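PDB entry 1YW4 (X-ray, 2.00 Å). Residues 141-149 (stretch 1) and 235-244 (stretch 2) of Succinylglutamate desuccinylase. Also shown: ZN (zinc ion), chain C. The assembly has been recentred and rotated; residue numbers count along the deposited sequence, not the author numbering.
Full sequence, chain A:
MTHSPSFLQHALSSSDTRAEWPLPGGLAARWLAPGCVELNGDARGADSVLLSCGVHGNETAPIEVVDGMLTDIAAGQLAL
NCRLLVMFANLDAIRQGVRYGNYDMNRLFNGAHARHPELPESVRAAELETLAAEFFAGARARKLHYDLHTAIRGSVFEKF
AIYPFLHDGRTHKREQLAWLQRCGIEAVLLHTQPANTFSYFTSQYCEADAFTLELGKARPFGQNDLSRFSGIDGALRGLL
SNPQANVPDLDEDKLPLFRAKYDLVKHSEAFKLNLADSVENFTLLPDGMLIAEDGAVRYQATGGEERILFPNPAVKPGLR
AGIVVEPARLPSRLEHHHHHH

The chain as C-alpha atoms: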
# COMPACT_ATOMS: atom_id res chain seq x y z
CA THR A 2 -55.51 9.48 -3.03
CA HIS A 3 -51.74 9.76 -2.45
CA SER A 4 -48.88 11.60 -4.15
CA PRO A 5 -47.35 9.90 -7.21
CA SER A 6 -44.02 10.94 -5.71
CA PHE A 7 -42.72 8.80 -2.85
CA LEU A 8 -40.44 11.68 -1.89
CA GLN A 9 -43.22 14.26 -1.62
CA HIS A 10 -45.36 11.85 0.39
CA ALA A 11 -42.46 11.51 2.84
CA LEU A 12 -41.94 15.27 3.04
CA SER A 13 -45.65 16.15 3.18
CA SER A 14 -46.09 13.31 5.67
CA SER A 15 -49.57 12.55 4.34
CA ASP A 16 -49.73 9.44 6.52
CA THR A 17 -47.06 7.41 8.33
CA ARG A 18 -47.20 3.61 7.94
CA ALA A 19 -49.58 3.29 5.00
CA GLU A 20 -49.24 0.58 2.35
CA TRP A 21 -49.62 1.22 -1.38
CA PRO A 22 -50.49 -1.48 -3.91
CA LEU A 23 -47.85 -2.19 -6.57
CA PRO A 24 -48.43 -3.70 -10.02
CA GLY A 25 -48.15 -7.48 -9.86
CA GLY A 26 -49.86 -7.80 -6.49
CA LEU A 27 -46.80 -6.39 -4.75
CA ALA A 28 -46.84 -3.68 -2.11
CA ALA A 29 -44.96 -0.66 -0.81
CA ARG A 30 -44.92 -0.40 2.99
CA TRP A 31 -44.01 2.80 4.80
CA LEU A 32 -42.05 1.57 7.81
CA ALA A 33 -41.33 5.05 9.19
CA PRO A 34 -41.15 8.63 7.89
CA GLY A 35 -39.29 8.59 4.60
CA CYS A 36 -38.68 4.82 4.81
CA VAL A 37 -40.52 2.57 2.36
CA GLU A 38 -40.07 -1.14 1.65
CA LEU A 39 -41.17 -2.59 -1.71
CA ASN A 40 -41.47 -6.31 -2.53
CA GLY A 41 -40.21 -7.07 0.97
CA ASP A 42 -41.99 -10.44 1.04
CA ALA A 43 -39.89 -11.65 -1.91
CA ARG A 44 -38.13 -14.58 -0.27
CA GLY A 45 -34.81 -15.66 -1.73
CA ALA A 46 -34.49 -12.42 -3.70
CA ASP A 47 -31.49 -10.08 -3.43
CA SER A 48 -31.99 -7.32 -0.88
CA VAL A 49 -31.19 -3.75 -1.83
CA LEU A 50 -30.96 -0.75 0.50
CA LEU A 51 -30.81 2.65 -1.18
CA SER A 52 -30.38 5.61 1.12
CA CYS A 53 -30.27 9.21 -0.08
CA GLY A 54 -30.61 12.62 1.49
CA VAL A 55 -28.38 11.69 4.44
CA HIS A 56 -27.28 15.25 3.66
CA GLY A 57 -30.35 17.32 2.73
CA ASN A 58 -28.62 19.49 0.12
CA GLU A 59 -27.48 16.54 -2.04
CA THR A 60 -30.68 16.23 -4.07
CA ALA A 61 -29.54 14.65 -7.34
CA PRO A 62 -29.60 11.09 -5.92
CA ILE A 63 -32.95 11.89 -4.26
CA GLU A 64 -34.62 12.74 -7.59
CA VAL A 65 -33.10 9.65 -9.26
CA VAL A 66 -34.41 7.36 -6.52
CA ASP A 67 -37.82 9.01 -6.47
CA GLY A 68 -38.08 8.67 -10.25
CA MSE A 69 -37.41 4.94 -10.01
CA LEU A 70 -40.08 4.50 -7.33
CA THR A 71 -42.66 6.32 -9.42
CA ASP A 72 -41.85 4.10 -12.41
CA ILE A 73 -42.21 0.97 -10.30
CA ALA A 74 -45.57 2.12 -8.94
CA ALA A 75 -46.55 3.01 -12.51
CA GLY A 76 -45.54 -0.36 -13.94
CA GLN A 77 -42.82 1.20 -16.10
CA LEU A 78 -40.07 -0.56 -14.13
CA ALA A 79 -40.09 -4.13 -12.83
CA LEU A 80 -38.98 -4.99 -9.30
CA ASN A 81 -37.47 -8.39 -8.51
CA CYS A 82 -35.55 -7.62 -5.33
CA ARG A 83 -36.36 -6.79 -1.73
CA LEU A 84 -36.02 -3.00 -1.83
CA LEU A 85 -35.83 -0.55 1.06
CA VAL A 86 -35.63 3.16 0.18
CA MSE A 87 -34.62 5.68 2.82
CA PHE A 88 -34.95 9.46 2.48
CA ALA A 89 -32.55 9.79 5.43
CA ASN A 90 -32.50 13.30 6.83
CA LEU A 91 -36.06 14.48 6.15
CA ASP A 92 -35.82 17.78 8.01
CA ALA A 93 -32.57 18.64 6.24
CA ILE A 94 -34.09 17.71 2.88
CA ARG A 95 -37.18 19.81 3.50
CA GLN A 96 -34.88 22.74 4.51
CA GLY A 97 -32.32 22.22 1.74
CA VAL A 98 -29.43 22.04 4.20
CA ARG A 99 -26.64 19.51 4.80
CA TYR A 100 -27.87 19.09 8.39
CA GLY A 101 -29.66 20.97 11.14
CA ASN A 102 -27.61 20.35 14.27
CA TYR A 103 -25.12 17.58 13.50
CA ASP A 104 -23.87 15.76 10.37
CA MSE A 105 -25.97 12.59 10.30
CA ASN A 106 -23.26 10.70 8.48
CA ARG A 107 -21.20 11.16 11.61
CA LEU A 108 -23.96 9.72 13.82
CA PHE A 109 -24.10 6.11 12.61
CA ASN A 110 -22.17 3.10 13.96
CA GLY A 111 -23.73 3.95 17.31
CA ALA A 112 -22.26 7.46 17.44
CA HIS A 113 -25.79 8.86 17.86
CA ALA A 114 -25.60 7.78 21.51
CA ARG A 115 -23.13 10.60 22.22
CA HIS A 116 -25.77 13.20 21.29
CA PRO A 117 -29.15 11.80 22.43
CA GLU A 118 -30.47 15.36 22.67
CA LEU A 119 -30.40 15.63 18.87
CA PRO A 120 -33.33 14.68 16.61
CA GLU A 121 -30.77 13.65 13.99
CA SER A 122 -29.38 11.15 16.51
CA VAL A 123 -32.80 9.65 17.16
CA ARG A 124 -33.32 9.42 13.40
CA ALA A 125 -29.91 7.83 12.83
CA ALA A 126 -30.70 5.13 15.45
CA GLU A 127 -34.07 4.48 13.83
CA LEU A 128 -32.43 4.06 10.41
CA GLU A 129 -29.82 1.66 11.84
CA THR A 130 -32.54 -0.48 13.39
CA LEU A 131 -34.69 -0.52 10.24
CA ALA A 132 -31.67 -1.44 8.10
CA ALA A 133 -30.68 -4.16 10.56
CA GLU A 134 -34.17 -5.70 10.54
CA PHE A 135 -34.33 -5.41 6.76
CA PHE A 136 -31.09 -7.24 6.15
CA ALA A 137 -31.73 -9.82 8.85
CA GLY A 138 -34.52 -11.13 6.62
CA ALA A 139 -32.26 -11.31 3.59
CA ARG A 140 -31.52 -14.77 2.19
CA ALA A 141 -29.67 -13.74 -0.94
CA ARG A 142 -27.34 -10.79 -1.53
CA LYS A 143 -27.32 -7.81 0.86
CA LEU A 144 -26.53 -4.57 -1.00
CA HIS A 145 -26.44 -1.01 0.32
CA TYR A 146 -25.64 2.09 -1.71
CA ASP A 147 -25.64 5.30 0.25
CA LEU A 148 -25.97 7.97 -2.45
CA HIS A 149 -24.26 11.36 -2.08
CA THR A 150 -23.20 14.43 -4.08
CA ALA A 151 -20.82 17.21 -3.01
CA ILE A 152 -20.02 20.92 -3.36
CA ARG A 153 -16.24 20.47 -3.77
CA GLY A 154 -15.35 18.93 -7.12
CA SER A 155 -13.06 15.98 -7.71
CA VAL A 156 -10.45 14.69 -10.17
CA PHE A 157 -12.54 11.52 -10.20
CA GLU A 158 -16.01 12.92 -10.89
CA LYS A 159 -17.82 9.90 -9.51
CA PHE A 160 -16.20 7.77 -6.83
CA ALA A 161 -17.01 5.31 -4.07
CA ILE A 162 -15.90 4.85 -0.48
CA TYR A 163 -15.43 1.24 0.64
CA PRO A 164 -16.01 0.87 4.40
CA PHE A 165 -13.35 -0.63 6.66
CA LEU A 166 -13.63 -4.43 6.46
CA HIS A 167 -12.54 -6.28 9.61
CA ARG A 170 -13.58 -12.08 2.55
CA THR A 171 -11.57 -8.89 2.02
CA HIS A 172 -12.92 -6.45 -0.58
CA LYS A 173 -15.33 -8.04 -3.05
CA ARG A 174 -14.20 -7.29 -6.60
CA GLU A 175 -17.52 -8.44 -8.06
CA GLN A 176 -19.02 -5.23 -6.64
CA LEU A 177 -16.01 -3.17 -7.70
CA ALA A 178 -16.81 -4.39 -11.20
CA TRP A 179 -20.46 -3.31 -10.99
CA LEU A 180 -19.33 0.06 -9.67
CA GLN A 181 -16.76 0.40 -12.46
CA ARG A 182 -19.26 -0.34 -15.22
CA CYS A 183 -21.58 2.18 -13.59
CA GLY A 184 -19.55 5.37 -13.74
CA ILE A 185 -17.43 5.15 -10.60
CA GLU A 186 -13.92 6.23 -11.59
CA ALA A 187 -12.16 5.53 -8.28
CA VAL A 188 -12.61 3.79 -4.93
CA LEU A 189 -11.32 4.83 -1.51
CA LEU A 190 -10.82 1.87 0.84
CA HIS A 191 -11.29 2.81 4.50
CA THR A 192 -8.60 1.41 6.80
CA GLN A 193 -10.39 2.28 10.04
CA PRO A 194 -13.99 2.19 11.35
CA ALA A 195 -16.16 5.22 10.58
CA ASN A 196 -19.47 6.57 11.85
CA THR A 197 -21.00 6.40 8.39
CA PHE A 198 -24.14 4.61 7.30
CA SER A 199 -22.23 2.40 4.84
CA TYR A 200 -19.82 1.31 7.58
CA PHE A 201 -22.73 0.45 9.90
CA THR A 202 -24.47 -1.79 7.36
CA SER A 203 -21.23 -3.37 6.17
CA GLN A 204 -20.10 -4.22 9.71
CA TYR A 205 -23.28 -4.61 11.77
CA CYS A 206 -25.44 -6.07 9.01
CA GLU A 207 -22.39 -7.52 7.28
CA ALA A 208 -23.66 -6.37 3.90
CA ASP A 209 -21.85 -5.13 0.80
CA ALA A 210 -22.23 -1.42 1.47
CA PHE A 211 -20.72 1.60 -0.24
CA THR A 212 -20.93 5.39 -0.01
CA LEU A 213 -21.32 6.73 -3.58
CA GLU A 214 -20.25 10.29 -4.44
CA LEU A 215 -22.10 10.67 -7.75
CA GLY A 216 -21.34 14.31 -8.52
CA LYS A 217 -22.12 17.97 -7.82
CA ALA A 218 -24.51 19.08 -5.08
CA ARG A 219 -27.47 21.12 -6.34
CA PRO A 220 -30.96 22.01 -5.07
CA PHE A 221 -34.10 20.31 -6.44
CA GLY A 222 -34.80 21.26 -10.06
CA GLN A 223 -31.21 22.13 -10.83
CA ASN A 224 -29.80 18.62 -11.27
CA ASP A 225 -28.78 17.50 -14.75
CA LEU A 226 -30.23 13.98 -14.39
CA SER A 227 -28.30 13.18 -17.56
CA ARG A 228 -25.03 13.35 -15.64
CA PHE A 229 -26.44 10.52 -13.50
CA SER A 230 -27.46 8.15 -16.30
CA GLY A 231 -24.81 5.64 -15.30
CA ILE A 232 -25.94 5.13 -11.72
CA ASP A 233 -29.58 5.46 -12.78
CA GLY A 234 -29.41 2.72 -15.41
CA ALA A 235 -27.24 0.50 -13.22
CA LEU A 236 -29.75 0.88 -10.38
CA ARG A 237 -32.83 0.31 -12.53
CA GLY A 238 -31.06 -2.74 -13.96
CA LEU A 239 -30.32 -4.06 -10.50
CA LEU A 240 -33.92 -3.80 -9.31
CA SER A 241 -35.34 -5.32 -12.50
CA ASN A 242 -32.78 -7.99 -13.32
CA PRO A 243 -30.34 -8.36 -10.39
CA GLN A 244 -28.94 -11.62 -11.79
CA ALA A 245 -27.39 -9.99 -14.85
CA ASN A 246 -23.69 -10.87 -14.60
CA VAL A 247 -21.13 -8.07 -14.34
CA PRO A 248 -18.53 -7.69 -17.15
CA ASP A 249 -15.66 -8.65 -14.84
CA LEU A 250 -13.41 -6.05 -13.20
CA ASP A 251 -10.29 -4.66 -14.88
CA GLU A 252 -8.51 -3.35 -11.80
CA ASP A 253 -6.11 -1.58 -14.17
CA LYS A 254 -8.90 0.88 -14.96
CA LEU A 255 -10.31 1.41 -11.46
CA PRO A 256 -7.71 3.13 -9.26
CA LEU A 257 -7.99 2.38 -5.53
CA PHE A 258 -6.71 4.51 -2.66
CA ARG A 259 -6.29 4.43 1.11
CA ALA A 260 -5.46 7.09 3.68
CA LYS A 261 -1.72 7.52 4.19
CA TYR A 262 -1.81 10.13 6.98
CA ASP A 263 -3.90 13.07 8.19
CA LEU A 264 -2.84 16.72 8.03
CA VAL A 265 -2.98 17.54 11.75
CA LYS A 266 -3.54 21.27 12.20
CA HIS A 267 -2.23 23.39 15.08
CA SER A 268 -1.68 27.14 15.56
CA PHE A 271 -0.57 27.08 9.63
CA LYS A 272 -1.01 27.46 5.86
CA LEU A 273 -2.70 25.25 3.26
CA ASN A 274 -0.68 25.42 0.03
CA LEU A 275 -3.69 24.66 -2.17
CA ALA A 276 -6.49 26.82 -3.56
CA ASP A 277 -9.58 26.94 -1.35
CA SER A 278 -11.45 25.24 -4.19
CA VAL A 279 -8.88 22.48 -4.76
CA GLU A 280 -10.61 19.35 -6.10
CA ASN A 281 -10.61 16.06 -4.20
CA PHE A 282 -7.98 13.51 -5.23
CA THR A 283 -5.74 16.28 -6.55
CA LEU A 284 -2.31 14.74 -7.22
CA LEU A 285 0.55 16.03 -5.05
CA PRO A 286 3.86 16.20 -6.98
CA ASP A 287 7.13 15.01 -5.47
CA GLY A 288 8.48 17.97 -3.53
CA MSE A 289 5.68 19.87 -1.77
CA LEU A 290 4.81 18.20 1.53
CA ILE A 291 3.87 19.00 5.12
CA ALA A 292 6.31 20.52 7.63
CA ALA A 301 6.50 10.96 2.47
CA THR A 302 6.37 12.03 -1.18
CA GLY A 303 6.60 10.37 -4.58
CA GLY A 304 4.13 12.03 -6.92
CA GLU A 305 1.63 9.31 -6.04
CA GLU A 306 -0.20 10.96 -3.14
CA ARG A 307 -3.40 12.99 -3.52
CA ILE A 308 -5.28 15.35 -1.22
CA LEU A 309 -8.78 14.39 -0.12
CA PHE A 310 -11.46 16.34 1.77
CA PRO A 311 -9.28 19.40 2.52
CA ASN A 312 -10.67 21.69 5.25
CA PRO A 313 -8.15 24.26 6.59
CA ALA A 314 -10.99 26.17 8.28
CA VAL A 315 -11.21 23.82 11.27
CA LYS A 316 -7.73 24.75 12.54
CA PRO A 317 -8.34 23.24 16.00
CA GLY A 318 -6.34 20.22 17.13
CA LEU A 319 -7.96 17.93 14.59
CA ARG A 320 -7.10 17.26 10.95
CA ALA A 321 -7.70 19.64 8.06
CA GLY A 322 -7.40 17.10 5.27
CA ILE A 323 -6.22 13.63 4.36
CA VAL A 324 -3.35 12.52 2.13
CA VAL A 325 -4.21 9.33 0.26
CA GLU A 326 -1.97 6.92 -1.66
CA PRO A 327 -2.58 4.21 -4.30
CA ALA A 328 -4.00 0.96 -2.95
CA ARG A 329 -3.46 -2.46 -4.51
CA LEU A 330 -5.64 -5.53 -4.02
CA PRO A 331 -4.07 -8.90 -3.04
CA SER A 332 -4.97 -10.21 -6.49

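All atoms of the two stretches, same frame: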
# COMPACT_ATOMS: atom_id res chain seq x y z
N ALA A 141 -30.55 -13.80 0.21
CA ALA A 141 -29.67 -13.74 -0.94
C ALA A 141 -28.64 -12.64 -0.68
O ALA A 141 -28.15 -12.51 0.44
CB ALA A 141 -30.47 -13.43 -2.20
N ARG A 142 -28.32 -11.86 -1.70
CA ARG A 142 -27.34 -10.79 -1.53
C ARG A 142 -27.88 -9.62 -0.70
O ARG A 142 -29.07 -9.34 -0.71
CB ARG A 142 -26.88 -10.28 -2.90
CG ARG A 142 -26.21 -11.32 -3.78
CD ARG A 142 -25.62 -10.67 -5.02
NE ARG A 142 -26.65 -10.05 -5.85
CZ ARG A 142 -26.39 -9.21 -6.85
NH1 ARG A 142 -25.14 -8.88 -7.15
NH2 ARG A 142 -27.38 -8.69 -7.56
N LYS A 143 -26.98 -8.97 0.04
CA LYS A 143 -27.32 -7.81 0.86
C LYS A 143 -26.50 -6.63 0.32
O LYS A 143 -25.29 -6.54 0.53
CB LYS A 143 -26.98 -8.09 2.32
CG LYS A 143 -27.89 -9.14 2.95
CD LYS A 143 -27.51 -9.44 4.39
CE LYS A 143 -26.15 -10.08 4.48
NZ LYS A 143 -26.10 -11.36 3.72
N LEU A 144 -27.18 -5.72 -0.38
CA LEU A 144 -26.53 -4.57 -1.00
C LEU A 144 -27.05 -3.22 -0.52
O LEU A 144 -28.25 -2.98 -0.48
CB LEU A 144 -26.70 -4.66 -2.52
CG LEU A 144 -26.25 -5.95 -3.20
CD1 LEU A 144 -26.70 -5.95 -4.66
CD2 LEU A 144 -24.75 -6.09 -3.10
N HIS A 145 -26.11 -2.35 -0.16
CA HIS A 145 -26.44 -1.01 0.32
C HIS A 145 -25.62 0.07 -0.37
O HIS A 145 -24.40 0.07 -0.32
CB HIS A 145 -26.18 -0.94 1.83
CG HIS A 145 -26.39 0.43 2.40
ND1 HIS A 145 -27.22 1.36 1.81
CD2 HIS A 145 -25.92 1.00 3.53
CE1 HIS A 145 -27.24 2.46 2.56
NE2 HIS A 145 -26.46 2.26 3.60
N TYR A 146 -26.31 0.99 -1.04
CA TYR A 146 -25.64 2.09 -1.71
C TYR A 146 -26.18 3.35 -1.08
O TYR A 146 -27.37 3.66 -1.17
CB TYR A 146 -25.92 2.07 -3.21
CG TYR A 146 -25.55 0.76 -3.86
CD1 TYR A 146 -24.21 0.38 -3.99
CD2 TYR A 146 -26.54 -0.12 -4.30
CE1 TYR A 146 -23.87 -0.86 -4.53
CE2 TYR A 146 -26.21 -1.36 -4.84
CZ TYR A 146 -24.88 -1.72 -4.96
OH TYR A 146 -24.56 -2.96 -5.48
N ASP A 147 -25.29 4.05 -0.39
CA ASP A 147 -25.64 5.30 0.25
C ASP A 147 -25.19 6.34 -0.78
O ASP A 147 -24.00 6.52 -1.02
CB ASP A 147 -24.89 5.43 1.58
CG ASP A 147 -25.29 6.68 2.34
OD1 ASP A 147 -26.46 7.11 2.16
OD2 ASP A 147 -24.45 7.21 3.09
N LEU A 148 -26.18 6.99 -1.39
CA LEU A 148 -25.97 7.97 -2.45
C LEU A 148 -25.74 9.42 -1.99
O LEU A 148 -26.57 9.98 -1.29
CB LEU A 148 -27.17 7.92 -3.40
CG LEU A 148 -27.67 6.50 -3.71
CD1 LEU A 148 -28.81 6.55 -4.74
CD2 LEU A 148 -26.51 5.67 -4.24
N HIS A 149 -24.63 10.00 -2.44
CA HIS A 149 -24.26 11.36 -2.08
C HIS A 149 -23.80 12.19 -3.28
O HIS A 149 -23.52 11.65 -4.35
CB HIS A 149 -23.10 11.33 -1.07
CG HIS A 149 -23.45 10.72 0.26
ND1 HIS A 149 -23.53 11.47 1.41
CD2 HIS A 149 -23.70 9.44 0.62
CE1 HIS A 149 -23.82 10.67 2.43
NE2 HIS A 149 -23.93 9.44 1.97
N ALA A 235 -27.79 1.62 -13.98
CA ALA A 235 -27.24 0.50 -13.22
C ALA A 235 -28.17 0.12 -12.08
O ALA A 235 -28.31 -1.06 -11.75
CB ALA A 235 -25.87 0.86 -12.69
N LEU A 236 -28.82 1.12 -11.49
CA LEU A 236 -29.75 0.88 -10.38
C LEU A 236 -31.04 0.27 -10.90
O LEU A 236 -31.54 -0.72 -10.36
CB LEU A 236 -30.03 2.20 -9.65
CG LEU A 236 -29.76 2.29 -8.15
CD1 LEU A 236 -28.52 1.51 -7.75
CD2 LEU A 236 -29.62 3.77 -7.77
N ARG A 237 -31.60 0.85 -11.96
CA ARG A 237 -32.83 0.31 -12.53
C ARG A 237 -32.59 -1.13 -13.00
O ARG A 237 -33.48 -1.98 -12.90
CB ARG A 237 -33.30 1.18 -13.71
CG ARG A 237 -33.86 2.53 -13.30
CD ARG A 237 -34.05 3.43 -14.52
NE ARG A 237 -34.65 4.71 -14.16
CZ ARG A 237 -35.95 4.94 -14.09
NH1 ARG A 237 -36.82 3.97 -14.36
NH2 ARG A 237 -36.40 6.13 -13.75
N GLY A 238 -31.38 -1.40 -13.49
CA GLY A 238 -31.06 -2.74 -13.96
C GLY A 238 -30.93 -3.72 -12.81
O GLY A 238 -31.24 -4.91 -12.94
N LEU A 239 -30.47 -3.22 -11.67
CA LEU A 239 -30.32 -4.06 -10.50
C LEU A 239 -31.69 -4.47 -9.96
O LEU A 239 -31.94 -5.64 -9.69
CB LEU A 239 -29.53 -3.32 -9.41
CG LEU A 239 -29.48 -4.04 -8.06
CD1 LEU A 239 -28.85 -5.41 -8.25
CD2 LEU A 239 -28.68 -3.22 -7.06
N LEU A 240 -32.59 -3.51 -9.83
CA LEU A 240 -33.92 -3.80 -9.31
C LEU A 240 -34.72 -4.72 -10.23
O LEU A 240 -35.42 -5.61 -9.76
CB LEU A 240 -34.70 -2.51 -9.10
CG LEU A 240 -34.02 -1.51 -8.15
CD1 LEU A 240 -34.84 -0.24 -8.10
CD2 LEU A 240 -33.85 -2.13 -6.77
N SER A 241 -34.61 -4.50 -11.54
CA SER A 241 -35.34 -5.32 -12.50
C SER A 241 -34.74 -6.70 -12.68
O SER A 241 -35.40 -7.71 -12.44
CB SER A 241 -35.39 -4.62 -13.86
OG SER A 241 -36.31 -3.55 -13.83
N ASN A 242 -33.48 -6.74 -13.11
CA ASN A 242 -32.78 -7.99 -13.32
C ASN A 242 -31.46 -7.98 -12.57
O ASN A 242 -30.40 -7.68 -13.13
CB ASN A 242 -32.54 -8.21 -14.81
CG ASN A 242 -31.82 -9.52 -15.09
OD1 ASN A 242 -32.19 -10.57 -14.56
ND2 ASN A 242 -30.79 -9.46 -15.93
N PRO A 243 -31.50 -8.32 -11.27
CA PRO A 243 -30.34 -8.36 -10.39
C PRO A 243 -29.38 -9.52 -10.65
O PRO A 243 -28.28 -9.56 -10.09
CB PRO A 243 -30.97 -8.43 -9.00
CG PRO A 243 -32.18 -9.26 -9.25
CD PRO A 243 -32.73 -8.67 -10.53
N GLN A 244 -29.79 -10.47 -11.49
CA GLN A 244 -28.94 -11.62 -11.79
C GLN A 244 -28.04 -11.41 -12.99
O GLN A 244 -27.19 -12.25 -13.29
CB GLN A 244 -29.79 -12.87 -12.00
CG GLN A 244 -30.40 -13.38 -10.71
CD GLN A 244 -29.39 -13.44 -9.58
OE1 GLN A 244 -28.38 -14.13 -9.67
NE2 GLN A 244 -29.66 -12.70 -8.51
ZN ZN C . -22.84 13.69 1.45
O HOH W 1 -21.05 14.24 0.06

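The centre of the contact is apolar and is built around Leu239, on the helix of residues 235-241, which runs roughly antiparallel to the strand 143-149 (155° between their directions) with the axes 12.5 Å apart at closest approach. Between strand and helix the closest contacts are made by side chains. Leu239 CD2 touches two of them, 3.8 Å from Tyr146 CE2 and 4.1 Å from Leu144 CD1, and it meets the tyrosine ring at its edge, near the ring plane. One helical turn earlier, Leu236 extends the apolar surface. Its CA-to-CB bond points sideways, but the end of the side chain comes nearer the strand, with chi1 off-rotamer at -124°; Leu236 CD1 lies 4.3 Å from Tyr146 CD2, and Leu236 CD2 lies 4.2 Å from Leu148 CD1. The strand alternation explains the pattern: Leu144, Tyr146 and Leu148 point toward the helix, whereas His145, Asp147 and His149 are out of its reach, and His149 ND1 binds the zinc ion at 2.3 Å.

At the polar edge, the Arg142 side chain reaches Leu239 and Pro243, near the C-terminal end of the helix. Arg142 NH2 packs 3.7 Å from Leu239 CD1 and approaches Pro243 O to 2.8 Å, yet the angle is too poor for a hydrogen bond; NE and NH2 are hydrogen-bonded elsewhere in the structure. No hydrogen bond joins the two stretches; leucine and tyrosine side chains pack at the centre, and Arg142 covers the edge.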